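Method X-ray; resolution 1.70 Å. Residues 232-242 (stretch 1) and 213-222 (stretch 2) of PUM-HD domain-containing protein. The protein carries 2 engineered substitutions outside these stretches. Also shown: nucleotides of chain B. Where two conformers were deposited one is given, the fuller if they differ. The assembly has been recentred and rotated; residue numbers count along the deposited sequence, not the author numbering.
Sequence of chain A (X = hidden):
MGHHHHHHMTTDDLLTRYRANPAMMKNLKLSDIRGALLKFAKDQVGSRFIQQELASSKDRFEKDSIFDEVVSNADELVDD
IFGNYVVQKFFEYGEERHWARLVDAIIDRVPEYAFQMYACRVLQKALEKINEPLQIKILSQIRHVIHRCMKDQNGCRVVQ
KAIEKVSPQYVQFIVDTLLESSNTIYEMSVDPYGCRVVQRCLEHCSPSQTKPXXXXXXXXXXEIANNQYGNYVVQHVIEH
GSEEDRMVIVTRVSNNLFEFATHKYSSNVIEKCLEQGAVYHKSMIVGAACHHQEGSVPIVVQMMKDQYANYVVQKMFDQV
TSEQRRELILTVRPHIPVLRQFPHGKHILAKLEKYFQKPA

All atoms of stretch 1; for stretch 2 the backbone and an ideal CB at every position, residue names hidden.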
# COMPACT_ATOMS: atom_id res chain seq x y z
N TYR A 232 1.81 -10.25 4.47
CA TYR A 232 1.39 -8.90 4.81
C TYR A 232 -0.12 -8.75 4.80
O TYR A 232 -0.67 -7.99 5.60
CB TYR A 232 1.99 -7.89 3.84
CG TYR A 232 3.50 -7.79 3.92
CD1 TYR A 232 4.10 -7.01 4.89
CD2 TYR A 232 4.31 -8.44 2.99
CE1 TYR A 232 5.47 -6.87 4.96
CE2 TYR A 232 5.71 -8.31 3.05
CZ TYR A 232 6.27 -7.53 4.04
OH TYR A 232 7.64 -7.39 4.09
N VAL A 233 -0.80 -9.45 3.89
CA VAL A 233 -2.26 -9.43 3.88
C VAL A 233 -2.80 -9.99 5.19
O VAL A 233 -3.71 -9.41 5.81
CB VAL A 233 -2.79 -10.20 2.66
CG1 VAL A 233 -4.30 -10.45 2.76
CG2 VAL A 233 -2.46 -9.45 1.35
N VAL A 234 -2.26 -11.12 5.62
CA VAL A 234 -2.68 -11.71 6.88
C VAL A 234 -2.37 -10.79 8.05
O VAL A 234 -3.17 -10.65 8.98
CB VAL A 234 -2.05 -13.10 7.08
CG1 VAL A 234 -2.27 -13.59 8.52
CG2 VAL A 234 -2.63 -14.09 6.08
N GLN A 235 -1.20 -10.12 8.04
CA GLN A 235 -0.92 -9.18 9.12
C GLN A 235 -1.97 -8.07 9.15
O GLN A 235 -2.37 -7.63 10.24
CB GLN A 235 0.49 -8.62 8.98
CG GLN A 235 1.52 -9.69 9.28
CD GLN A 235 2.91 -9.13 9.23
OE1 GLN A 235 3.28 -8.30 10.06
NE2 GLN A 235 3.66 -9.53 8.22
N HIS A 236 -2.46 -7.65 7.99
CA HIS A 236 -3.51 -6.63 7.95
C HIS A 236 -4.84 -7.15 8.49
O HIS A 236 -5.59 -6.37 9.09
CB HIS A 236 -3.66 -6.10 6.53
CG HIS A 236 -2.73 -4.96 6.23
ND1 HIS A 236 -1.36 -5.10 6.22
CD2 HIS A 236 -2.97 -3.65 5.99
CE1 HIS A 236 -0.80 -3.93 5.96
NE2 HIS A 236 -1.76 -3.03 5.82
N VAL A 237 -5.15 -8.44 8.27
CA VAL A 237 -6.34 -9.05 8.89
C VAL A 237 -6.24 -9.02 10.41
O VAL A 237 -7.19 -8.65 11.10
CB VAL A 237 -6.55 -10.49 8.39
CG1 VAL A 237 -7.78 -11.13 9.11
CG2 VAL A 237 -6.75 -10.49 6.89
N ILE A 238 -5.08 -9.42 10.95
CA ILE A 238 -4.88 -9.36 12.40
C ILE A 238 -5.16 -7.96 12.93
O ILE A 238 -5.86 -7.79 13.94
CB ILE A 238 -3.46 -9.84 12.75
CG1 ILE A 238 -3.34 -11.34 12.47
CG2 ILE A 238 -3.14 -9.52 14.23
CD1 ILE A 238 -1.89 -11.86 12.35
N GLU A 239 -4.66 -6.94 12.25
CA GLU A 239 -4.82 -5.59 12.77
C GLU A 239 -6.24 -5.07 12.56
O GLU A 239 -6.81 -4.46 13.47
CB GLU A 239 -3.81 -4.65 12.13
CG GLU A 239 -3.91 -3.25 12.69
CD GLU A 239 -2.72 -2.39 12.37
OE1 GLU A 239 -1.74 -2.91 11.78
OE2 GLU A 239 -2.76 -1.20 12.72
N HIS A 240 -6.82 -5.29 11.39
CA HIS A 240 -8.05 -4.62 10.99
C HIS A 240 -9.28 -5.51 11.02
O HIS A 240 -10.39 -5.03 10.74
CB HIS A 240 -7.87 -4.01 9.59
CG HIS A 240 -6.81 -2.97 9.53
ND1 HIS A 240 -6.99 -1.70 10.04
CD2 HIS A 240 -5.55 -2.99 9.04
CE1 HIS A 240 -5.89 -0.99 9.85
NE2 HIS A 240 -5.00 -1.75 9.25
N GLY A 241 -9.14 -6.79 11.33
CA GLY A 241 -10.26 -7.71 11.39
C GLY A 241 -11.00 -7.62 12.72
O GLY A 241 -10.72 -6.78 13.57
N SER A 242 -11.96 -8.53 12.88
CA SER A 242 -12.75 -8.61 14.10
C SER A 242 -11.99 -9.38 15.18
O SER A 242 -10.99 -10.05 14.93
CB SER A 242 -14.09 -9.30 13.82
OG SER A 242 -13.92 -10.67 13.51
N UNK A 213 -14.30 -10.48 2.41
CA UNK A 213 -12.91 -10.50 1.96
C UNK A 213 -12.06 -11.31 2.93
O UNK A 213 -11.30 -12.20 2.55
CB UNK A 213 -12.36 -9.08 1.83
N UNK A 214 -12.21 -11.01 4.22
CA UNK A 214 -11.49 -11.76 5.25
C UNK A 214 -11.89 -13.22 5.21
O UNK A 214 -11.06 -14.12 5.42
CB UNK A 214 -11.76 -11.18 6.64
N UNK A 215 -13.17 -13.50 4.94
CA UNK A 215 -13.61 -14.88 4.88
C UNK A 215 -12.91 -15.69 3.80
O UNK A 215 -12.57 -16.86 4.00
CB UNK A 215 -15.12 -14.93 4.65
N UNK A 216 -12.64 -15.05 2.65
CA UNK A 216 -11.89 -15.72 1.59
C UNK A 216 -10.45 -15.97 2.02
O UNK A 216 -9.90 -17.05 1.76
CB UNK A 216 -11.92 -14.89 0.31
N UNK A 217 -9.82 -14.99 2.67
CA UNK A 217 -8.45 -15.18 3.15
C UNK A 217 -8.38 -16.37 4.10
O UNK A 217 -7.46 -17.19 4.02
CB UNK A 217 -7.94 -13.92 3.85
N UNK A 218 -9.35 -16.49 5.01
CA UNK A 218 -9.35 -17.61 5.96
C UNK A 218 -9.37 -18.96 5.25
O UNK A 218 -8.75 -19.92 5.72
CB UNK A 218 -10.55 -17.50 6.90
N UNK A 219 -10.08 -19.06 4.12
CA UNK A 219 -10.22 -20.36 3.46
C UNK A 219 -8.89 -20.91 2.98
O UNK A 219 -8.71 -22.14 2.95
CB UNK A 219 -11.18 -20.25 2.28
N UNK A 220 -7.94 -20.05 2.62
CA UNK A 220 -6.60 -20.47 2.20
C UNK A 220 -5.54 -19.82 3.07
O UNK A 220 -4.49 -19.39 2.61
CB UNK A 220 -6.36 -20.12 0.73
N UNK A 221 -5.83 -19.79 4.37
CA UNK A 221 -5.01 -19.05 5.32
C UNK A 221 -3.56 -19.52 5.32
O UNK A 221 -2.64 -18.69 5.24
CB UNK A 221 -5.60 -19.18 6.73
N UNK A 222 -3.33 -20.83 5.45
CA UNK A 222 -1.95 -21.30 5.60
C UNK A 222 -1.10 -20.91 4.39
O UNK A 222 0.06 -20.50 4.55
CB UNK A 222 -1.92 -22.82 5.79
P A B 4 12.33 -6.49 1.71
OP1 A B 4 13.43 -6.35 0.72
OP2 A B 4 12.30 -5.62 2.91
O5' A B 4 10.98 -6.29 0.92
C5' A B 4 10.88 -6.75 -0.41
C4' A B 4 9.48 -6.68 -0.95
O4' A B 4 8.52 -7.01 0.08
C3' A B 4 8.99 -5.33 -1.45
O3' A B 4 9.53 -4.96 -2.70
C2' A B 4 7.49 -5.56 -1.50
O2' A B 4 7.15 -6.32 -2.64
C1' A B 4 7.27 -6.44 -0.26
N9 A B 4 6.68 -5.70 0.86
C8 A B 4 7.14 -4.91 1.89
N7 A B 4 6.16 -4.45 2.65
C5 A B 4 4.99 -4.95 2.06
C6 A B 4 3.60 -4.88 2.31
N6 A B 4 3.01 -4.22 3.31
N1 A B 4 2.78 -5.55 1.48
C2 A B 4 3.26 -6.24 0.47
N3 A B 4 4.54 -6.38 0.12
C4 A B 4 5.33 -5.71 0.96
P U B 3 15.75 -10.99 4.65
OP1 U B 3 15.80 -11.33 3.21
OP2 U B 3 16.61 -9.92 5.21
O5' U B 3 14.28 -10.58 5.11
C5' U B 3 13.69 -9.36 4.69
C4' U B 3 12.46 -9.66 3.89
O4' U B 3 11.48 -10.31 4.74
C3' U B 3 11.71 -8.48 3.31
O3' U B 3 12.32 -8.04 2.11
C2' U B 3 10.31 -9.04 3.09
O2' U B 3 10.26 -9.75 1.87
C1' U B 3 10.18 -10.06 4.23
N1 U B 3 9.27 -9.64 5.32
C2 U B 3 7.97 -10.10 5.14
O2 U B 3 7.68 -10.77 4.16
N3 U B 3 7.08 -9.75 6.12
C4 U B 3 7.35 -8.98 7.22
O4 U B 3 6.46 -8.73 8.03
C5 U B 3 8.71 -8.54 7.34
C6 U B 3 9.61 -8.87 6.40

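Stretch 1 is a helix that gives one side to RNA, through Tyr232 and Gln235, and another to stretch 2, through Val233, Val234 and Val237. The axes of helix 232-240 and helix 213-219 come within 11.1 Å, their N-to-C directions 128° apart, and the visible partner surface is mostly the side chains of three valines, with the backbone of Gly241 at one end. The rule to expect is apolar groups at positions whose CA-to-CB bond points toward it and, where CB points sideways, perhaps a longer chain that swings its end in.

Position 213 is helical, and its CB finds nothing of stretch 1 within 5.5 Å, so the contact hardly constrains it; small, aliphatic or polar chains would all be compatible with stretch 1. The deposited residue is Val213, which makes no contact here.

Position 214 points its CB toward stretch 1; the ideal CB of 214 lies 4.7 Å from Val237 CG1, with the end of the helix and Gly241 close by. No donor or acceptor is needed; leucine, isoleucine, methionine or valine would suit, the longer ones reaching further. It is Ile214, chi1 m and chi2 t. Its CG2 packs on Val237 CG1 at 3.8 Å, while CD1 extends to Gly241 CA at 4.0 Å, where the partner has only backbone to cover.

Position 215 has ordinary helical angles, -62/-37, and its ideal CB has room, so many residues would fit. The deposited one is Gly215, a choice that stretch 1 does not explain.

Position 216 is also out of reach and suits polar chains. Gln216 accepts a hydrogen bond at OE1 from NZ of the residue at 219, 2.7 Å away, within its own stretch.

Position 217 is the centre of the contact. The ideal CB of 217 points toward stretch 1, 4.7 Å from Val237 CG2 and 5.1 Å from Val233 CG1. The CA of 217 lies 7.7 Å from Val234 CA. A medium aliphatic chain would fill the space among three valines; leucine, isoleucine or methionine are all plausible. Ile217 is found, again m and t. Its CD1 meets Val233 CG1 at 3.6 Å and Val237 CG2 at 3.8 Å, and its CG2 approaches Val234 CG2 at 4.3 Å, so a branched side chain touches all three.

Position 218 sets its CB sideways, allowing polar or apolar chains. His218 has its end nearer than its CB, yet makes no close contact.

Position 219 is remote from stretch 1, and a long polar chain is natural. Lys219 is extended and donates the bond to Gln216 already described.

Position 220, at -123/42, leaves helical geometry and is the N-cap of the next helix. Serine, threonine, asparagine or aspartate would be the usual guesses; Arg220 is there instead, out of reach of stretch 1.

Position 221 starts that helix with its CB sideways and too far for a small residue to touch stretch 1. A long or aromatic chain could bridge the gap to Val234. Phe221, chi1 t, does so, bringing CE1 to 3.5 Å from Val234 CG1.

Position 222 points away, and near a helix start an acidic residue is a reasonable guess. It is Asp222, whose carboxylate is hydrogen-bonded elsewhere in the structure.

Stretch 2 (213-222) VIGQIHKRFD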
# COMPACT_ATOMS: atom_id res chain seq x y z
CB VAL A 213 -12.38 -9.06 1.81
CG1 VAL A 213 -10.87 -9.05 1.57
CG2 VAL A 213 -13.11 -8.34 0.67
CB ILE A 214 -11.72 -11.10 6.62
CG1 ILE A 214 -11.01 -9.74 6.64
CG2 ILE A 214 -11.23 -12.01 7.77
CD1 ILE A 214 -11.43 -8.81 7.78
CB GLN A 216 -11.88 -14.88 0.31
CG GLN A 216 -13.02 -15.09 -0.69
CD GLN A 216 -13.60 -16.49 -0.69
OE1 GLN A 216 -14.51 -16.75 0.07
NE2 GLN A 216 -13.10 -17.39 -1.54
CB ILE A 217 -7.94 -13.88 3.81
CG1 ILE A 217 -7.84 -12.76 2.76
CG2 ILE A 217 -6.58 -14.13 4.47
CD1 ILE A 217 -7.75 -11.36 3.34
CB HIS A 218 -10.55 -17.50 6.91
CG HIS A 218 -10.31 -16.61 8.10
ND1 HIS A 218 -11.21 -15.64 8.49
CD2 HIS A 218 -9.31 -16.58 9.02
CE1 HIS A 218 -10.77 -15.03 9.57
NE2 HIS A 218 -9.62 -15.58 9.91
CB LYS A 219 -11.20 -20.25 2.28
CG LYS A 219 -12.64 -19.93 2.73
CD LYS A 219 -13.56 -19.71 1.52
CE LYS A 219 -14.96 -19.27 1.96
NZ LYS A 219 -15.89 -19.00 0.81
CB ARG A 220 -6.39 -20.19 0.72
CG ARG A 220 -7.34 -21.03 -0.11
CD ARG A 220 -7.18 -20.80 -1.58
NE ARG A 220 -5.90 -21.30 -2.06
CZ ARG A 220 -5.54 -21.28 -3.33
NH1 ARG A 220 -6.37 -20.79 -4.24
NH2 ARG A 220 -4.36 -21.73 -3.70
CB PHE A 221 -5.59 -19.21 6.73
CG PHE A 221 -4.83 -18.43 7.76
CD1 PHE A 221 -5.05 -17.07 7.89
CD2 PHE A 221 -3.87 -19.04 8.55
CE1 PHE A 221 -4.35 -16.33 8.81
CE2 PHE A 221 -3.16 -18.29 9.48
CZ PHE A 221 -3.42 -16.93 9.60
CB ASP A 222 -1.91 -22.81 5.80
CG ASP A 222 -2.50 -23.24 7.12
OD1 ASP A 222 -2.87 -22.38 7.95
OD2 ASP A 222 -2.57 -24.47 7.33
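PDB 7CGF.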